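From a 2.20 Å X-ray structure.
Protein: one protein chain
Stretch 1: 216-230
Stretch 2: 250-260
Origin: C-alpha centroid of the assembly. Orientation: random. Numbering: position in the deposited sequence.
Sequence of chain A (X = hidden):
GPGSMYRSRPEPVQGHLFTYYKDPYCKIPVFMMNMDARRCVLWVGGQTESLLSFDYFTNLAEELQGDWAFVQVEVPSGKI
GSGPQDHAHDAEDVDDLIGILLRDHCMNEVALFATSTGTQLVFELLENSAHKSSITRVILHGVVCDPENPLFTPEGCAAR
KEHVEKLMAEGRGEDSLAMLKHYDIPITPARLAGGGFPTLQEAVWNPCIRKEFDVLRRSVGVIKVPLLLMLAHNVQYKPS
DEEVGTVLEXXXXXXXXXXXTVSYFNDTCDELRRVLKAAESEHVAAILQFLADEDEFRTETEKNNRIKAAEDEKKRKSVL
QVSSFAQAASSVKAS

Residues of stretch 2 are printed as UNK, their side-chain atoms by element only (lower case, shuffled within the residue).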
# COMPACT_ATOMS: atom_id res chain seq x y z
N LEU A 216 -14.06 6.16 -28.33
CA LEU A 216 -14.53 4.86 -27.86
C LEU A 216 -13.74 3.69 -28.45
O LEU A 216 -13.61 2.66 -27.80
CB LEU A 216 -16.02 4.69 -28.13
CG LEU A 216 -17.02 5.60 -27.40
CD1 LEU A 216 -18.42 5.16 -27.81
CD2 LEU A 216 -16.84 5.57 -25.85
N ARG A 217 -13.20 3.86 -29.66
CA ARG A 217 -12.40 2.81 -30.29
C ARG A 217 -11.16 2.53 -29.49
O ARG A 217 -10.70 1.40 -29.44
CB ARG A 217 -11.96 3.19 -31.72
CG ARG A 217 -13.07 3.43 -32.69
CD ARG A 217 -13.98 2.20 -32.86
NE ARG A 217 -14.92 2.41 -33.98
CZ ARG A 217 -15.90 1.58 -34.32
NH1 ARG A 217 -16.11 0.43 -33.70
NH2 ARG A 217 -16.67 1.92 -35.33
N ARG A 218 -10.61 3.58 -28.89
CA ARG A 218 -9.42 3.49 -28.06
C ARG A 218 -9.68 2.94 -26.66
O ARG A 218 -8.75 2.48 -26.00
CB ARG A 218 -8.77 4.87 -27.96
CG ARG A 218 -8.16 5.36 -29.28
CD ARG A 218 -7.84 6.85 -29.22
NE ARG A 218 -8.82 7.70 -29.93
CZ ARG A 218 -8.75 9.04 -30.00
NH1 ARG A 218 -7.76 9.70 -29.39
NH2 ARG A 218 -9.67 9.73 -30.67
N SER A 219 -10.92 3.02 -26.20
CA SER A 219 -11.33 2.53 -24.88
C SER A 219 -12.10 1.21 -24.99
O SER A 219 -11.49 0.16 -25.06
CB SER A 219 -12.13 3.62 -24.11
OG SER A 219 -13.38 3.93 -24.71
N VAL A 220 -13.43 1.25 -25.04
CA VAL A 220 -14.22 0.01 -25.12
C VAL A 220 -13.96 -0.83 -26.40
O VAL A 220 -14.13 -2.06 -26.41
CB VAL A 220 -15.74 0.26 -24.90
CG1 VAL A 220 -15.98 0.79 -23.47
CG2 VAL A 220 -16.31 1.22 -25.96
N GLY A 221 -13.51 -0.16 -27.46
CA GLY A 221 -13.14 -0.85 -28.71
C GLY A 221 -12.02 -1.87 -28.57
O GLY A 221 -12.01 -2.83 -29.32
N VAL A 222 -11.09 -1.67 -27.61
CA VAL A 222 -10.00 -2.62 -27.39
C VAL A 222 -10.43 -3.87 -26.61
O VAL A 222 -9.69 -4.84 -26.55
CB VAL A 222 -8.79 -1.99 -26.67
CG1 VAL A 222 -8.28 -0.74 -27.44
CG2 VAL A 222 -9.11 -1.68 -25.18
N ILE A 223 -11.61 -3.83 -26.00
CA ILE A 223 -12.13 -4.93 -25.19
C ILE A 223 -12.84 -5.89 -26.13
O ILE A 223 -13.86 -5.54 -26.73
CB ILE A 223 -13.12 -4.40 -24.10
CG1 ILE A 223 -12.43 -3.38 -23.17
CG2 ILE A 223 -13.69 -5.53 -23.26
CD1 ILE A 223 -13.32 -2.93 -22.03
N LYS A 224 -12.30 -7.10 -26.26
CA LYS A 224 -12.77 -8.06 -27.25
C LYS A 224 -13.51 -9.23 -26.62
O LYS A 224 -13.80 -10.23 -27.28
CB LYS A 224 -11.59 -8.63 -28.04
CG LYS A 224 -10.61 -7.58 -28.59
CD LYS A 224 -11.28 -6.66 -29.55
CE LYS A 224 -10.26 -6.02 -30.49
NZ LYS A 224 -10.86 -4.78 -31.09
N VAL A 225 -13.84 -9.09 -25.35
CA VAL A 225 -14.50 -10.13 -24.59
C VAL A 225 -15.66 -9.49 -23.84
O VAL A 225 -15.79 -8.27 -23.83
CB VAL A 225 -13.50 -10.85 -23.63
CG1 VAL A 225 -12.38 -11.51 -24.46
CG2 VAL A 225 -12.94 -9.89 -22.56
N PRO A 226 -16.54 -10.31 -23.24
CA PRO A 226 -17.68 -9.74 -22.56
C PRO A 226 -17.33 -8.74 -21.44
O PRO A 226 -16.37 -8.92 -20.68
CB PRO A 226 -18.42 -10.98 -22.03
CG PRO A 226 -18.01 -12.09 -22.95
CD PRO A 226 -16.57 -11.79 -23.21
N LEU A 227 -18.14 -7.68 -21.38
CA LEU A 227 -17.87 -6.53 -20.55
C LEU A 227 -19.10 -6.25 -19.68
O LEU A 227 -20.23 -6.24 -20.18
CB LEU A 227 -17.56 -5.35 -21.45
CG LEU A 227 -17.43 -3.98 -20.79
CD1 LEU A 227 -16.29 -4.01 -19.84
CD2 LEU A 227 -17.25 -2.92 -21.89
N LEU A 228 -18.88 -6.09 -18.37
CA LEU A 228 -19.88 -5.53 -17.47
C LEU A 228 -19.37 -4.16 -17.06
O LEU A 228 -18.30 -4.04 -16.51
CB LEU A 228 -20.08 -6.42 -16.23
CG LEU A 228 -21.00 -5.93 -15.09
CD1 LEU A 228 -22.45 -5.73 -15.56
CD2 LEU A 228 -20.95 -6.89 -13.85
N LEU A 229 -20.14 -3.14 -17.40
CA LEU A 229 -19.94 -1.79 -16.89
C LEU A 229 -20.88 -1.55 -15.71
O LEU A 229 -22.10 -1.71 -15.83
CB LEU A 229 -20.23 -0.75 -17.99
CG LEU A 229 -19.20 -0.67 -19.13
CD1 LEU A 229 -19.57 0.49 -20.01
CD2 LEU A 229 -17.77 -0.51 -18.59
N MET A 230 -20.29 -1.16 -14.58
CA MET A 230 -21.03 -0.89 -13.36
C MET A 230 -20.94 0.59 -13.08
O MET A 230 -19.89 1.09 -12.73
CB MET A 230 -20.46 -1.69 -12.20
CG MET A 230 -20.42 -3.19 -12.44
SD MET A 230 -19.58 -4.06 -11.11
CE MET A 230 -20.83 -3.97 -9.83
N UNK A 250 -23.87 3.76 -27.40
CA UNK A 250 -22.44 3.96 -27.68
C UNK A 250 -21.59 2.78 -27.28
O UNK A 250 -20.68 2.38 -28.02
N UNK A 251 -21.87 2.21 -26.12
CA UNK A 251 -21.13 1.07 -25.65
C UNK A 251 -21.41 -0.16 -26.51
O UNK A 251 -20.48 -0.84 -26.91
c UNK A 251 -20.70 -0.49 -23.69
c UNK A 251 -20.86 2.00 -23.24
c UNK A 251 -21.37 0.80 -24.11
N UNK A 252 -22.67 -0.43 -26.83
CA UNK A 252 -23.03 -1.58 -27.67
C UNK A 252 -22.48 -1.55 -29.09
O UNK A 252 -22.13 -2.60 -29.67
n UNK A 252 -29.53 -2.43 -26.59
c UNK A 252 -28.78 -2.91 -25.61
c UNK A 252 -24.54 -1.70 -27.80
c UNK A 252 -26.70 -2.28 -26.80
c UNK A 252 -25.22 -2.16 -26.54
n UNK A 252 -29.36 -3.45 -24.54
n UNK A 252 -27.45 -2.85 -25.68
N UNK A 253 -22.43 -0.35 -29.66
CA UNK A 253 -22.00 -0.17 -31.04
C UNK A 253 -20.49 -0.09 -31.22
O UNK A 253 -19.98 -0.24 -32.34
o UNK A 253 -24.70 -0.13 -31.52
c UNK A 253 -22.65 1.08 -31.63
c UNK A 253 -24.14 0.92 -31.86
o UNK A 253 -24.75 1.87 -32.38
N UNK A 254 -19.78 0.19 -30.12
CA UNK A 254 -18.35 0.46 -30.19
C UNK A 254 -17.48 -0.42 -29.33
O UNK A 254 -16.27 -0.35 -29.44
c UNK A 254 -18.08 1.94 -29.92
c UNK A 254 -18.48 3.05 -32.23
c UNK A 254 -20.26 4.23 -31.71
c UNK A 254 -18.74 2.83 -30.92
n UNK A 254 -19.44 3.92 -32.70
n UNK A 254 -19.86 3.58 -30.63
N UNK A 255 -18.05 -1.29 -28.51
CA UNK A 255 -17.23 -2.25 -27.80
C UNK A 255 -16.75 -3.30 -28.83
O UNK A 255 -17.46 -3.60 -29.77
c UNK A 255 -17.11 -3.92 -25.88
o UNK A 255 -18.37 -1.86 -25.72
c UNK A 255 -17.98 -2.89 -26.63
N UNK A 256 -15.55 -3.84 -28.63
CA UNK A 256 -14.98 -4.83 -29.54
C UNK A 256 -15.60 -6.22 -29.41
O UNK A 256 -15.14 -7.14 -30.03
N UNK A 257 -16.61 -6.36 -28.58
CA UNK A 257 -17.38 -7.59 -28.43
C UNK A 257 -18.82 -7.16 -28.19
O UNK A 257 -19.06 -6.21 -27.43
c UNK A 257 -16.87 -8.37 -27.23
s UNK A 257 -17.85 -9.78 -26.69
N UNK A 258 -19.76 -7.84 -28.82
CA UNK A 258 -21.18 -7.53 -28.64
C UNK A 258 -21.76 -7.82 -27.23
O UNK A 258 -22.85 -7.35 -26.90
o UNK A 258 -22.92 -10.42 -29.25
c UNK A 258 -21.95 -9.76 -29.65
c UNK A 258 -22.03 -8.23 -29.72
n UNK A 258 -20.81 -10.32 -30.07
N UNK A 259 -21.05 -8.57 -26.40
CA UNK A 259 -21.63 -9.02 -25.14
C UNK A 259 -21.27 -8.05 -24.02
O UNK A 259 -20.41 -8.32 -23.18
n UNK A 259 -24.45 -13.13 -23.03
c UNK A 259 -21.23 -10.46 -24.86
n UNK A 259 -22.59 -13.01 -24.38
c UNK A 259 -21.86 -12.81 -25.63
c UNK A 259 -23.91 -12.93 -24.24
c UNK A 259 -21.73 -11.37 -26.00
n UNK A 259 -24.70 -12.69 -25.28
N UNK A 260 -21.92 -6.90 -24.05
CA UNK A 260 -21.68 -5.87 -23.08
C UNK A 260 -22.96 -5.63 -22.28
O UNK A 260 -24.05 -5.60 -22.83
c UNK A 260 -21.08 -4.56 -23.71
c UNK A 260 -21.84 -4.12 -24.88
c UNK A 260 -21.03 -3.43 -22.67

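Position 250 has no side-chain atoms, so it is glycine, G250. L216 CD1 lies 3.6 Å from G250 O, and an ideal CB here would come equally near that methyl.

Position 251 carries three carbons, one bearing the other two: valine, V251. Its CG2 lies 3.8 Å from L229 CD1, a buried apolar contact suited to a short branched side chain.

At 252, three carbons lead to a nitrogen and then a carbon bearing two more nitrogens. This is arginine, R252, exposed and pointing away from stretch 1, as a charged side chain readily can.

Position 253 has two carbons, the second carrying two oxygens. The two oxygens on the second carbon make a carboxylate, one carbon beyond CB: aspartate, D253, whose end leads away into an exposed setting.

Position 254 has one carbon and then a five-membered ring of three carbons and two nitrogens, hence histidine, H254. Its CB points toward stretch 1. H254 ND1 donates to G250 O at 3.0 Å, securing the ring against its own helix, while H254 CD2 lies 3.6 Å from R217 CZ, over one face of the guanidinium. The ring meets that group with its edge.

At 255, one carbon carries an oxygen and a carbon: threonine, T255, the first residue to leave helical geometry. T255 OG1 donates to V251 O (2.6 Å) and also lies 3.5 Å from V220 CB; T255 CG2 lies 4.1 Å from L227 CD2.

Position 256 again lacks side-chain atoms: glycine, G256. An ideal CB would clash with G221 O, I223 O and K224 CD, so the bare backbone fits closely. G256 N donates to V220 O at 3.2 Å.

Position 257 shows one carbon and one sulfur: cysteine, C257. This small side chain fits beside the proline, with C257 SG 4.2 Å from P226 CD, and C257 SG also accepts from the backbone N of position 259 at 3.4 Å.

Position 258 has two carbons, the second bearing oxygen and nitrogen. Given the modelled elements, it is asparagine, N258, exposed and without contact to stretch 1.

Position 259 repeats the guanidinium pattern: arginine, R259. Its CB lies 4.0 Å from P226 CB, while its guanidinium bonds elsewhere in the structure.

Position 260 has three carbons, branched at the first: valine, V260, whose CG2 packs 3.9 Å from L227 CD2 on the same sheet face.

The contact joins backbone pairing to apolar packing. L227 N donates to R259 O at 3.0 Å, and L227 and V260 form a parallel bridge. Farther back, the bond from G256 N to V220 O holds the turn after the helix.

Stretch 2, residues 250-260: GVRDHTGCNRV
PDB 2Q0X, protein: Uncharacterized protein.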